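Local structure of putative transcriptional regulator protein, LacI family (Rhizobium etli, 3MIZ) at residues 75-80 and 96-101. The protein probably acts as a DNA-binding transcriptional regulator of the LacI family, most likely a repressor, with a periplasmic-binding-protein-like core. Sequence-based numbering, arbitrary orientation.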
loop_
_atom_site.group_PDB
_atom_site.type_symbol
_atom_site.label_atom_id
_atom_site.label_comp_id
_atom_site.label_asym_id
_atom_site.label_seq_id
_atom_site.Cartn_x
_atom_site.Cartn_y
_atom_site.Cartn_z
ATOM N N LEU A 75 19.594 -0.363 -8.946
ATOM C CA LEU A 75 18.979 0.776 -8.296
ATOM C C LEU A 75 18.730 0.255 -6.888
ATOM O O LEU A 75 17.924 -0.647 -6.676
ATOM C CB LEU A 75 17.675 1.155 -8.994
ATOM C CG LEU A 75 17.942 1.723 -10.390
ATOM C CD1 LEU A 75 16.655 1.795 -11.186
ATOM C CD2 LEU A 75 18.585 3.104 -10.248
ATOM N N TYR A 76 19.484 0.790 -5.938
ATOM C CA TYR A 76 19.383 0.403 -4.539
ATOM C C TYR A 76 18.301 1.290 -3.948
ATOM O O TYR A 76 18.525 2.479 -3.725
ATOM C CB TYR A 76 20.709 0.682 -3.845
ATOM C CG TYR A 76 20.868 -0.045 -2.553
ATOM C CD1 TYR A 76 21.258 -1.384 -2.541
ATOM C CD2 TYR A 76 20.657 0.600 -1.333
ATOM C CE1 TYR A 76 21.445 -2.064 -1.359
ATOM C CE2 TYR A 76 20.842 -0.077 -0.136
ATOM C CZ TYR A 76 21.240 -1.414 -0.160
ATOM O OH TYR A 76 21.448 -2.102 1.013
ATOM N N VAL A 77 17.137 0.707 -3.683
ATOM C CA VAL A 77 16.003 1.467 -3.180
ATOM C C VAL A 77 15.524 1.033 -1.800
ATOM O O VAL A 77 15.265 -0.146 -1.551
ATOM C CB VAL A 77 14.813 1.348 -4.169
ATOM C CG1 VAL A 77 13.649 2.222 -3.716
ATOM C CG2 VAL A 77 15.268 1.711 -5.568
ATOM N N THR A 78 15.405 1.993 -0.895
ATOM C CA THR A 78 14.915 1.678 0.441
ATOM C C THR A 78 13.462 2.139 0.537
ATOM O O THR A 78 13.077 3.136 -0.084
ATOM C CB THR A 78 15.774 2.363 1.526
ATOM O OG1 THR A 78 15.883 3.766 1.255
ATOM C CG2 THR A 78 17.179 1.752 1.539
HETATM N N MSE A 79 12.650 1.409 1.297
HETATM C CA MSE A 79 11.239 1.764 1.454
HETATM C C MSE A 79 11.077 3.106 2.165
HETATM O O MSE A 79 10.174 3.884 1.848
HETATM C CB MSE A 79 10.504 0.661 2.212
HETATM C CG MSE A 79 10.285 -0.588 1.383
HETATM SE SE MSE A 79 9.230 -0.197 -0.206
HETATM C CE MSE A 79 10.643 -0.074 -1.544
ATOM N N TYR A 80 11.932 3.372 3.146
ATOM C CA TYR A 80 11.892 4.658 3.830
ATOM C C TYR A 80 13.300 5.214 3.800
ATOM O O TYR A 80 14.266 4.487 3.557
ATOM C CB TYR A 80 11.378 4.546 5.278
ATOM C CG TYR A 80 11.948 3.409 6.085
ATOM C CD1 TYR A 80 11.254 2.204 6.210
ATOM C CD2 TYR A 80 13.174 3.538 6.740
ATOM C CE1 TYR A 80 11.762 1.154 6.972
ATOM C CE2 TYR A 80 13.692 2.494 7.498
ATOM C CZ TYR A 80 12.980 1.310 7.613
ATOM O OH TYR A 80 13.479 0.291 8.387
ATOM N N VAL A 96 23.062 3.186 -8.340
ATOM C CA VAL A 96 22.548 4.489 -7.937
ATOM C C VAL A 96 21.585 4.208 -6.786
ATOM O O VAL A 96 20.738 3.316 -6.877
ATOM C CB VAL A 96 21.798 5.207 -9.079
ATOM C CG1 VAL A 96 21.102 6.453 -8.545
ATOM C CG2 VAL A 96 22.781 5.610 -10.175
HETATM N N MSE A 97 21.740 4.938 -5.690
HETATM C CA MSE A 97 20.873 4.752 -4.528
HETATM C C MSE A 97 19.680 5.704 -4.598
HETATM O O MSE A 97 19.833 6.869 -4.950
HETATM C CB MSE A 97 21.672 4.995 -3.238
HETATM C CG MSE A 97 22.781 3.967 -3.027
HETATM SE SE MSE A 97 23.905 4.361 -1.489
HETATM C CE MSE A 97 22.645 3.926 -0.107
ATOM N N ILE A 98 18.492 5.195 -4.278
ATOM C CA ILE A 98 17.280 6.013 -4.309
ATOM C C ILE A 98 16.520 5.921 -2.987
ATOM O O ILE A 98 16.183 4.823 -2.527
ATOM C CB ILE A 98 16.334 5.573 -5.444
ATOM C CG1 ILE A 98 17.079 5.614 -6.791
ATOM C CG2 ILE A 98 15.117 6.518 -5.490
ATOM C CD1 ILE A 98 16.362 4.863 -7.927
ATOM N N ASN A 99 16.262 7.085 -2.399
ATOM C CA ASN A 99 15.540 7.234 -1.127
ATOM C C ASN A 99 16.449 6.919 0.055
ATOM O O ASN A 99 15.985 6.688 1.177
ATOM C CB ASN A 99 14.314 6.313 -1.080
ATOM C CG ASN A 99 13.249 6.818 -0.120
ATOM O OD1 ASN A 99 12.414 6.054 0.364
ATOM N ND2 ASN A 99 13.270 8.112 0.150
ATOM N N CYS A 100 17.748 6.909 -0.208
ATOM C CA CYS A 100 18.726 6.618 0.814
ATOM C C CYS A 100 20.065 7.232 0.434
ATOM O O CYS A 100 20.274 7.654 -0.707
ATOM C CB CYS A 100 18.862 5.097 0.997
ATOM S SG CYS A 100 19.217 4.162 -0.532
ATOM N N ARG A 101 20.962 7.291 1.409
ATOM C CA ARG A 101 22.286 7.857 1.219
ATOM C C ARG A 101 23.309 6.914 1.853
ATOM O O ARG A 101 23.041 6.298 2.887
ATOM C CB ARG A 101 22.343 9.231 1.893
ATOM C CG ARG A 101 23.687 9.632 2.467
ATOM C CD ARG A 101 23.530 10.867 3.337
ATOM N NE ARG A 101 22.235 10.847 4.015
ATOM C CZ ARG A 101 21.790 11.787 4.846
ATOM N NH1 ARG A 101 22.534 12.852 5.132
ATOM N NH2 ARG A 101 20.580 11.670 5.374
#
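Parallel strands 73-78 and 95-97 are neighbours in the parallel sheet of one lobe of the periplasmic-binding-protein-like fold, and their pairing exemplifies how neighbouring strands leave such a sheet at their C-terminal ends. Tyr76 is held through both its backbone N and its O: the N donates to Val96 O at 3.0 Å, and the O receives Ile98 N at 2.8 Å in a nearly straight bond (N-H...O 171°), both donors lying in the acceptor's carbonyl plane. One step on, Thr78 N to Ile98 O has stretched to a weak 3.4 Å as the second chain turns at Ile98 and Asn99. Leu75, Val77 and Ile98 share one face, under helix 30-42, whose Ile32 and Ile36 pack on them. There the side chains of Leu75 and Ile98 cross obliquely, CD2 of the leucine 3.7 Å from CD1 of the isoleucine, while Val77 CG2 lies alongside Ile98 CB. On the other face Tyr76 and Met97, a selenomethionine, run side by side. With CG anti to its backbone N (chi1 -162°), Tyr76 presents the CD2 edge of its ring to Cys100; SG sits in the ring plane, 3.9 Å from CD2, a sulfur-aromatic contact at the edge. The corner at Ile98 and Asn99 swings the chain onto the face of Tyr76, and Cys100 points its CB toward the first strand. Thr78 stands where the two chains turn: its OG1, tucked between its own N and C (chi1 52°), donates to Tyr80 O, while CG2 packs against Cys100. An alanine here would probably loosen the turn into Tyr80, losing both that hydroxyl bond and the methyl packing on the cysteine. The bond spans 2.9 Å from Thr78 OG1 to Tyr80 O, with the hydroxyl oxygen standing above the plane of the carbonyl.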